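Local atomic coordinates of adenosine kinase, putative (Trypanosoma brucei, PDB entry 3OTX), a protein that probably transfers a phosphate from ATP to adenosine, giving AMP and ADP, in the purine salvage pathway. Residues 13-17 and 88-92; 121-125 and 137-142; 143-148 and 174-179. The protein carries 1 engineered substitution. One frame throughout, in Å; residues are numbered along the deposited sequence.

Contact 1: 13-17 and 88-92. With AP5 (bis(adenosine)-5'-pentaphosphate), chain C.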
# COMPACT_ATOMS: atom_id res chain seq x y z
N GLN A 13 3.19 -3.34 7.39
CA GLN A 13 4.63 -3.09 7.21
C GLN A 13 4.87 -2.55 5.81
O GLN A 13 4.32 -3.06 4.81
CB GLN A 13 5.44 -4.39 7.47
CG GLN A 13 6.97 -4.22 7.32
CD GLN A 13 7.77 -5.27 8.05
OE1 GLN A 13 8.90 -5.63 7.63
NE2 GLN A 13 7.25 -5.76 9.15
N CYS A 14 5.69 -1.50 5.75
CA CYS A 14 6.01 -0.87 4.47
C CYS A 14 7.23 0.04 4.71
O CYS A 14 7.98 -0.11 5.71
CB CYS A 14 4.78 -0.10 3.97
SG CYS A 14 4.86 0.51 2.27
N ASN A 15 7.44 0.96 3.77
CA ASN A 15 8.56 1.91 3.79
C ASN A 15 8.01 3.29 4.08
O ASN A 15 7.24 3.82 3.26
CB ASN A 15 9.19 1.93 2.39
CG ASN A 15 9.60 0.53 1.93
OD1 ASN A 15 10.18 -0.22 2.70
ND2 ASN A 15 9.32 0.18 0.64
N PRO A 16 8.34 3.86 5.25
CA PRO A 16 7.73 5.14 5.58
C PRO A 16 8.48 6.25 4.83
O PRO A 16 9.70 6.36 4.94
CB PRO A 16 7.91 5.25 7.11
CG PRO A 16 9.02 4.30 7.45
CD PRO A 16 9.03 3.23 6.40
N LEU A 17 7.77 6.98 3.97
CA LEU A 17 8.42 7.97 3.12
C LEU A 17 7.72 9.30 3.27
O LEU A 17 6.49 9.32 3.41
CB LEU A 17 8.32 7.56 1.64
CG LEU A 17 8.73 6.15 1.26
CD1 LEU A 17 8.41 5.93 -0.24
CD2 LEU A 17 10.23 5.96 1.53
N TYR A 88 2.16 -0.22 12.89
CA TYR A 88 2.93 -0.05 11.65
C TYR A 88 4.39 -0.30 11.95
O TYR A 88 4.93 0.19 12.97
CB TYR A 88 2.76 1.39 11.12
CG TYR A 88 3.57 1.68 9.91
CD1 TYR A 88 3.03 1.51 8.64
CD2 TYR A 88 4.87 2.20 10.02
CE1 TYR A 88 3.80 1.79 7.46
CE2 TYR A 88 5.63 2.48 8.88
CZ TYR A 88 5.09 2.29 7.61
OH TYR A 88 5.85 2.58 6.48
N VAL A 89 5.03 -1.05 11.07
CA VAL A 89 6.47 -1.32 11.16
C VAL A 89 7.18 -0.83 9.90
O VAL A 89 6.76 -1.13 8.77
CB VAL A 89 6.75 -2.83 11.42
CG1 VAL A 89 8.23 -3.21 11.32
CG2 VAL A 89 6.28 -3.18 12.83
N GLY A 90 8.28 -0.10 10.10
CA GLY A 90 9.20 0.29 9.05
C GLY A 90 10.40 0.94 9.69
O GLY A 90 10.52 0.94 10.92
N CYS A 91 11.32 1.50 8.88
CA CYS A 91 12.55 2.02 9.41
C CYS A 91 12.69 3.48 8.95
O CYS A 91 12.47 3.79 7.78
CB CYS A 91 13.73 1.16 8.94
SG CYS A 91 15.33 1.66 9.61
N ILE A 92 13.04 4.33 9.91
CA ILE A 92 13.26 5.75 9.66
C ILE A 92 14.57 6.16 10.31
O ILE A 92 15.22 5.34 10.99
CB ILE A 92 12.15 6.64 10.30
CG1 ILE A 92 12.03 6.41 11.83
CG2 ILE A 92 10.80 6.41 9.62
CD1 ILE A 92 11.09 7.38 12.56
PA AP5 C . -7.87 2.77 -8.77
O1A AP5 C . -7.64 3.86 -9.81
O2A AP5 C . -8.16 1.41 -9.35
O3A AP5 C . -6.63 2.58 -7.76
PB AP5 C . -5.06 2.67 -8.13
O1B AP5 C . -4.80 2.51 -9.60
O2B AP5 C . -4.35 1.75 -7.20
O3B AP5 C . -4.80 4.19 -7.71
PG AP5 C . -3.67 5.24 -8.07
O1G AP5 C . -4.27 6.60 -7.89
O2G AP5 C . -3.13 5.15 -9.48
O3G AP5 C . -2.67 4.96 -6.92
PD AP5 C . -1.23 5.63 -6.58
O1D AP5 C . -0.81 6.71 -7.56
O2D AP5 C . -0.31 4.46 -6.35
O3D AP5 C . -1.58 6.39 -5.21
PE AP5 C . -1.54 5.75 -3.73
O1E AP5 C . -2.08 4.35 -3.77
O2E AP5 C . -2.18 6.73 -2.75
O5F AP5 C . -9.01 3.29 -7.77
C5F AP5 C . -9.33 2.57 -6.59
C4F AP5 C . -10.74 2.92 -6.17
O4F AP5 C . -10.88 4.34 -6.04
C3F AP5 C . -11.82 2.56 -7.19
O3F AP5 C . -12.24 1.23 -6.98
C2F AP5 C . -12.88 3.59 -6.95
O2F AP5 C . -13.67 3.23 -5.85
C1F AP5 C . -12.06 4.83 -6.55
N9A AP5 C . -11.73 5.72 -7.69
C8A AP5 C . -10.47 5.90 -8.27
N7A AP5 C . -10.60 6.82 -9.27
C5A AP5 C . -11.89 7.23 -9.31
C6A AP5 C . -12.57 8.16 -10.08
N6A AP5 C . -11.94 8.95 -10.94
N1A AP5 C . -13.91 8.35 -9.85
C2A AP5 C . -14.59 7.66 -8.86
N3A AP5 C . -13.90 6.74 -8.10
C4A AP5 C . -12.58 6.55 -8.30
O5J AP5 C . 0.05 5.64 -3.41
C5J AP5 C . 0.84 6.81 -3.37
C4J AP5 C . 1.91 6.52 -2.33
O4J AP5 C . 2.86 5.56 -2.84
C3J AP5 C . 2.79 7.73 -1.98
O3J AP5 C . 2.38 8.20 -0.70
C2J AP5 C . 4.23 7.19 -2.00
O2J AP5 C . 4.99 7.57 -0.86
C1J AP5 C . 4.00 5.70 -2.03
N9B AP5 C . 5.13 4.94 -2.59
C8B AP5 C . 5.66 5.11 -3.84
N7B AP5 C . 6.71 4.26 -3.95
C5B AP5 C . 6.84 3.56 -2.78
C6B AP5 C . 7.74 2.57 -2.35
N6B AP5 C . 8.78 2.14 -3.08
N1B AP5 C . 7.57 2.13 -1.07
C2B AP5 C . 6.55 2.51 -0.24
N3B AP5 C . 5.70 3.52 -0.64
C4B AP5 C . 5.84 4.00 -1.91
O HOH W 1 11.06 0.30 6.22
O HOH W 2 4.72 3.15 4.06
O HOH W 3 12.27 6.04 6.02

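Contact 2: 121-125 and 137-142. With AP5 (bis(adenosine)-5'-pentaphosphate), chain C.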
# COMPACT_ATOMS: atom_id res chain seq x y z
N GLY A 121 19.24 8.89 5.85
CA GLY A 121 18.14 9.75 6.30
C GLY A 121 16.81 9.09 5.97
O GLY A 121 16.77 8.17 5.16
N SER A 122 15.73 9.55 6.60
CA SER A 122 14.41 9.00 6.31
C SER A 122 14.09 9.14 4.84
O SER A 122 14.50 10.11 4.17
CB SER A 122 13.36 9.71 7.17
OG SER A 122 13.61 9.41 8.52
N GLY A 123 13.37 8.13 4.34
CA GLY A 123 13.01 8.06 2.94
C GLY A 123 12.07 9.16 2.48
O GLY A 123 11.36 9.77 3.28
N ALA A 124 12.06 9.38 1.16
CA ALA A 124 11.18 10.38 0.57
C ALA A 124 10.73 9.88 -0.80
O ALA A 124 11.42 9.05 -1.43
CB ALA A 124 11.92 11.75 0.43
N CYS A 125 9.61 10.41 -1.27
CA CYS A 125 9.10 10.00 -2.57
C CYS A 125 8.79 11.28 -3.31
O CYS A 125 8.01 12.11 -2.82
CB CYS A 125 7.83 9.14 -2.43
SG CYS A 125 7.30 8.50 -4.08
N VAL A 137 8.74 8.76 -7.70
CA VAL A 137 10.15 8.31 -7.63
C VAL A 137 10.54 8.15 -6.17
O VAL A 137 10.71 9.12 -5.46
CB VAL A 137 11.04 9.32 -8.32
CG1 VAL A 137 12.52 8.86 -8.29
CG2 VAL A 137 10.61 9.51 -9.79
N ALA A 138 10.68 6.91 -5.71
CA ALA A 138 10.87 6.64 -4.27
C ALA A 138 12.34 6.45 -3.94
O ALA A 138 13.01 5.58 -4.53
CB ALA A 138 10.08 5.37 -3.87
N ASP A 139 12.85 7.26 -3.01
CA ASP A 139 14.20 7.14 -2.47
C ASP A 139 14.07 6.61 -1.07
O ASP A 139 13.78 7.36 -0.12
CB ASP A 139 14.86 8.52 -2.51
CG ASP A 139 16.24 8.53 -1.89
OD1 ASP A 139 16.76 7.45 -1.55
OD2 ASP A 139 16.81 9.63 -1.76
N LEU A 140 14.17 5.28 -0.92
CA LEU A 140 13.85 4.66 0.36
C LEU A 140 14.68 5.14 1.56
O LEU A 140 14.16 5.13 2.67
CB LEU A 140 13.91 3.14 0.30
CG LEU A 140 12.92 2.44 -0.64
CD1 LEU A 140 12.80 0.90 -0.35
CD2 LEU A 140 11.58 3.06 -0.71
N GLY A 141 15.95 5.47 1.33
CA GLY A 141 16.80 5.91 2.45
C GLY A 141 16.75 4.90 3.59
O GLY A 141 16.94 3.68 3.39
N ALA A 142 16.45 5.42 4.78
CA ALA A 142 16.38 4.60 5.97
C ALA A 142 15.47 3.37 5.80
O ALA A 142 15.72 2.33 6.42
CB ALA A 142 15.90 5.45 7.13
PA AP5 C . -7.87 2.77 -8.77
O1A AP5 C . -7.64 3.86 -9.81
O2A AP5 C . -8.16 1.41 -9.35
O3A AP5 C . -6.63 2.58 -7.76
PB AP5 C . -5.06 2.67 -8.13
O1B AP5 C . -4.80 2.51 -9.60
O2B AP5 C . -4.35 1.75 -7.20
O3B AP5 C . -4.80 4.19 -7.71
PG AP5 C . -3.67 5.24 -8.07
O1G AP5 C . -4.27 6.60 -7.89
O2G AP5 C . -3.13 5.15 -9.48
O3G AP5 C . -2.67 4.96 -6.92
PD AP5 C . -1.23 5.63 -6.58
O1D AP5 C . -0.81 6.71 -7.56
O2D AP5 C . -0.31 4.46 -6.35
O3D AP5 C . -1.58 6.39 -5.21
PE AP5 C . -1.54 5.75 -3.73
O1E AP5 C . -2.08 4.35 -3.77
O2E AP5 C . -2.18 6.73 -2.75
O5F AP5 C . -9.01 3.29 -7.77
C5F AP5 C . -9.33 2.57 -6.59
C4F AP5 C . -10.74 2.92 -6.17
O4F AP5 C . -10.88 4.34 -6.04
C3F AP5 C . -11.82 2.56 -7.19
O3F AP5 C . -12.24 1.23 -6.98
C2F AP5 C . -12.88 3.59 -6.95
O2F AP5 C . -13.67 3.23 -5.85
C1F AP5 C . -12.06 4.83 -6.55
N9A AP5 C . -11.73 5.72 -7.69
C8A AP5 C . -10.47 5.90 -8.27
N7A AP5 C . -10.60 6.82 -9.27
C5A AP5 C . -11.89 7.23 -9.31
C6A AP5 C . -12.57 8.16 -10.08
N6A AP5 C . -11.94 8.95 -10.94
N1A AP5 C . -13.91 8.35 -9.85
C2A AP5 C . -14.59 7.66 -8.86
N3A AP5 C . -13.90 6.74 -8.10
C4A AP5 C . -12.58 6.55 -8.30
O5J AP5 C . 0.05 5.64 -3.41
C5J AP5 C . 0.84 6.81 -3.37
C4J AP5 C . 1.91 6.52 -2.33
O4J AP5 C . 2.86 5.56 -2.84
C3J AP5 C . 2.79 7.73 -1.98
O3J AP5 C . 2.38 8.20 -0.70
C2J AP5 C . 4.23 7.19 -2.00
O2J AP5 C . 4.99 7.57 -0.86
C1J AP5 C . 4.00 5.70 -2.03
N9B AP5 C . 5.13 4.94 -2.59
C8B AP5 C . 5.66 5.11 -3.84
N7B AP5 C . 6.71 4.26 -3.95
C5B AP5 C . 6.84 3.56 -2.78
C6B AP5 C . 7.74 2.57 -2.35
N6B AP5 C . 8.78 2.14 -3.08
N1B AP5 C . 7.57 2.13 -1.07
C2B AP5 C . 6.55 2.51 -0.24
N3B AP5 C . 5.70 3.52 -0.64
C4B AP5 C . 5.84 4.00 -1.91

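Contact 3: 143-148 and 174-179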
# COMPACT_ATOMS: atom_id res chain seq x y z
N ALA A 143 14.42 3.47 4.99
CA ALA A 143 13.46 2.37 4.89
C ALA A 143 14.14 1.10 4.36
O ALA A 143 13.74 -0.01 4.69
CB ALA A 143 12.24 2.75 4.04
N ASN A 144 15.20 1.27 3.58
CA ASN A 144 15.88 0.12 3.00
C ASN A 144 16.79 -0.59 4.00
O ASN A 144 17.34 -1.63 3.69
CB ASN A 144 16.73 0.56 1.82
CG ASN A 144 16.99 -0.54 0.83
OD1 ASN A 144 18.11 -0.70 0.34
ND2 ASN A 144 15.96 -1.30 0.52
N HIS A 145 16.94 -0.01 5.18
CA HIS A 145 17.81 -0.57 6.23
C HIS A 145 17.04 -1.28 7.35
O HIS A 145 17.63 -1.63 8.39
CB HIS A 145 18.68 0.55 6.82
CG HIS A 145 19.64 1.12 5.83
ND1 HIS A 145 20.92 0.64 5.68
CD2 HIS A 145 19.52 2.14 4.94
CE1 HIS A 145 21.54 1.32 4.73
NE2 HIS A 145 20.72 2.25 4.28
N LEU A 146 15.74 -1.50 7.16
CA LEU A 146 14.95 -2.27 8.13
C LEU A 146 15.64 -3.63 8.37
O LEU A 146 15.92 -4.37 7.43
CB LEU A 146 13.51 -2.42 7.64
CG LEU A 146 12.58 -3.24 8.55
CD1 LEU A 146 12.39 -2.58 9.89
CD2 LEU A 146 11.23 -3.39 7.85
N SER A 147 15.99 -3.90 9.64
CA SER A 147 16.84 -5.05 9.97
C SER A 147 16.11 -6.28 10.54
O SER A 147 15.01 -6.18 11.12
CB SER A 147 17.92 -4.60 10.97
OG SER A 147 17.36 -4.36 12.26
N SER A 148 16.76 -7.43 10.41
CA SER A 148 16.25 -8.63 11.01
C SER A 148 16.26 -8.48 12.52
O SER A 148 15.36 -8.98 13.19
CB SER A 148 17.08 -9.84 10.59
OG SER A 148 17.01 -9.98 9.18
N THR A 174 11.21 -5.24 -2.11
CA THR A 174 12.52 -4.73 -2.55
C THR A 174 13.55 -4.57 -1.42
O THR A 174 14.72 -4.28 -1.70
CB THR A 174 12.42 -3.39 -3.31
OG1 THR A 174 12.35 -2.29 -2.36
CG2 THR A 174 11.24 -3.36 -4.24
N VAL A 175 13.11 -4.76 -0.18
CA VAL A 175 13.95 -4.56 1.00
C VAL A 175 14.52 -5.93 1.40
O VAL A 175 15.62 -6.30 0.94
CB VAL A 175 13.20 -3.83 2.12
CG1 VAL A 175 14.11 -3.69 3.37
CG2 VAL A 175 12.72 -2.43 1.61
N ASP A 176 13.76 -6.72 2.16
CA ASP A 176 14.20 -8.08 2.48
C ASP A 176 13.00 -9.00 2.54
O ASP A 176 12.15 -8.87 3.42
CB ASP A 176 14.93 -8.10 3.83
CG ASP A 176 15.62 -9.42 4.11
OD1 ASP A 176 15.29 -10.45 3.49
OD2 ASP A 176 16.53 -9.42 4.98
N VAL A 177 12.95 -9.93 1.61
CA VAL A 177 11.83 -10.88 1.53
C VAL A 177 11.65 -11.66 2.82
O VAL A 177 10.52 -12.00 3.20
CB VAL A 177 11.99 -11.84 0.32
CG1 VAL A 177 13.12 -12.88 0.54
CG2 VAL A 177 10.65 -12.55 -0.02
N ASN A 178 12.76 -11.94 3.50
CA ASN A 178 12.71 -12.64 4.77
C ASN A 178 11.90 -11.91 5.85
O ASN A 178 11.28 -12.57 6.70
CB ASN A 178 14.11 -13.00 5.22
CG ASN A 178 14.74 -14.04 4.32
OD1 ASN A 178 14.08 -14.99 3.88
ND2 ASN A 178 16.01 -13.87 4.02
N HIS A 179 11.86 -10.57 5.82
CA HIS A 179 11.02 -9.85 6.78
C HIS A 179 9.55 -10.16 6.52
O HIS A 179 8.76 -10.35 7.45
CB HIS A 179 11.20 -8.33 6.65
CG HIS A 179 12.59 -7.85 6.91
ND1 HIS A 179 13.57 -8.66 7.45
CD2 HIS A 179 13.16 -6.64 6.71
CE1 HIS A 179 14.69 -7.96 7.56
NE2 HIS A 179 14.47 -6.73 7.11
O HOH W 4 17.50 -3.95 1.12

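Contact 1: 13-17 and 88-92
The carbonyl oxygen of Val89 takes the backbone N-H of Cys14, with N to O at 3.2 Å. The same oxygen receives a CA-H contact from Gln13. Gln13 and Val89 form a parallel bridge, and their side chains lie on one face of the sheet. Gln13 has its CG anti to the backbone N (chi1 -179°) and an extended chain, which lays NE2 against Val89 CG1 at 3.5 Å. Past this bridge the polar links across the contact run through water. One water accepts from Cys91 N and lies beside Cys14 O. A second links Asn15 O to Tyr88 OH, each bond 2.7 Å long. A third donates to both Pro16 O and Cys91 O. The Tyr88 hydroxyl also packs on the proline ring, with OH 3.2 Å from Pro16 CD. Pro16 CG meets Ile92 CG2 at 3.5 Å, the two side chains crossing at about a right angle. The backbone of Gly90 passes close by, with its CA 3.6 Å from Cys14 O. The CB of Asn15 points away from segment 88-92, to the ligand side. Its ND2 gives a nearly straight bond to N1B of the bound bis(adenosine)-5'-pentaphosphate, 3.1 Å long. Leu17 CD1 packs against the same adenine. Asn15 is a known adenosine-binding residue, and its ND2 also makes a weak bond to Phe171 O. The contact joins neighbouring parallel strands of the central sheet of a ribokinase-like (PfkB) fold, at the loop after strand 10-13 that helps form the adenosine site.

Contact 2: 121-125 and 137-142
Cys125 holds SG anti to its own backbone N (chi1 -174°), which swings the sulfur across to the partner strand, 3.7 Å from Val137 O. Leu140 has CG anti to its carbonyl carbon (chi1 -63°), which sends the branch carrying CD2 toward the bound ligand. Asp139 CB lies 3.6 Å from Ala124 O. The strands 122-125 and 137-141 run antiparallel, 177° apart, with axes 4.7 Å from each other. Ala124 and Asp139 form the hydrogen-bonded pair. Asp139 N gives a 2.8 Å bond to Ala124 O, and Ala124 N returns one to Asp139 O. Cys125 and Ala138 are the next, non-hydrogen-bonded pair, and their side chains share the opposite face. That face meets the bound bis(adenosine)-5'-pentaphosphate. Ala138 CB touches N7B of one adenine at 3.5 Å, and Cys125 CB touches the ribose oxygen O2J at 3.6 Å. Leu140 CD2 adds apolar cover near N6B. The other face, with Ala124 and Asp139, packs on Phe50 of helix 49-54. Toward the far end the pairing loosens. Gly123 CA comes close to the carbonyl oxygens of Asp139 and Leu140, each 3.2 Å away, and Gly141 turns with a positive phi. The segments close again where Ala142 N bonds to Gly121 O at 2.8 Å, and Ala142 CB rests against the same oxygen. Ser122 OG bonds to Asp95 OD1 and to the backbone N of Ala93. This is a beta hairpin of the small five-stranded sheet, the lid of a PfkB-family kinase, and its inner face lines the adenosine pocket.

Contact 3: 143-148 and 174-179
His179 gives its NE2-H to the carbonyl oxygen of Leu146 at 2.8 Å. The imidazole has its CG beside the backbone N (chi1 -61°), and this sends the ring back from the first turn of helix 177-189 to the loop after strand 133-141. The acceptor lies close to the ring plane, but the donor stands 56° out of the Leu146 carbonyl plane. Asp176 CB sits over the centre of one ring face, 3.5 Å above the plane. At the ring edge Ser148 OG comes to 3.5 Å from CE1. Leu146 directs its CB toward the helix, and its CG rests 3.9 Å from His179 CD2, the two side chains sliding past each other in opposite directions. Asn144 and Val175 pass in the same manner, with ND2 at 3.6 Å from Val175 CG2. Val175 CG1 lies anti to the backbone N (chi1 178°), near the carbonyl oxygens of Ala143 and Asn144, and Val175 also packs on Asn15. A water donates to Val175 O and, weakly, to Asn144 O. Both segments carry helix N-caps. Asp176 OD1 accepts from Asn178 N, while Ser147 OG bonds to Glu115 and to the backbone N of His150. The contact ties the loop to the helix N-terminus. NE2 must be protonated to donate to Leu146 O, and this bond, with Asp176 CB over one face, probably fixes the ring's rotation.

How the contacts relate
Contact 1 is the buried one: all its touching residues lie inside the protein. Contacts 2 and 3 are partly buried and reach the surface. Contact 1 belongs to the large central sheet and contact 2 to the small lid sheet, while contact 3 ties the loop after the lid hairpin to a helix start. Contacts 1 and 2 both touch the bound ligand. Contact 2 is held mainly by paired backbone bonds, contact 1 by a single such bond with waters, and contact 3 by a side chain to a carbonyl. They meet round Asn15, which packs on Leu140 of contact 2 and on Ala143 and Val175 of contact 3.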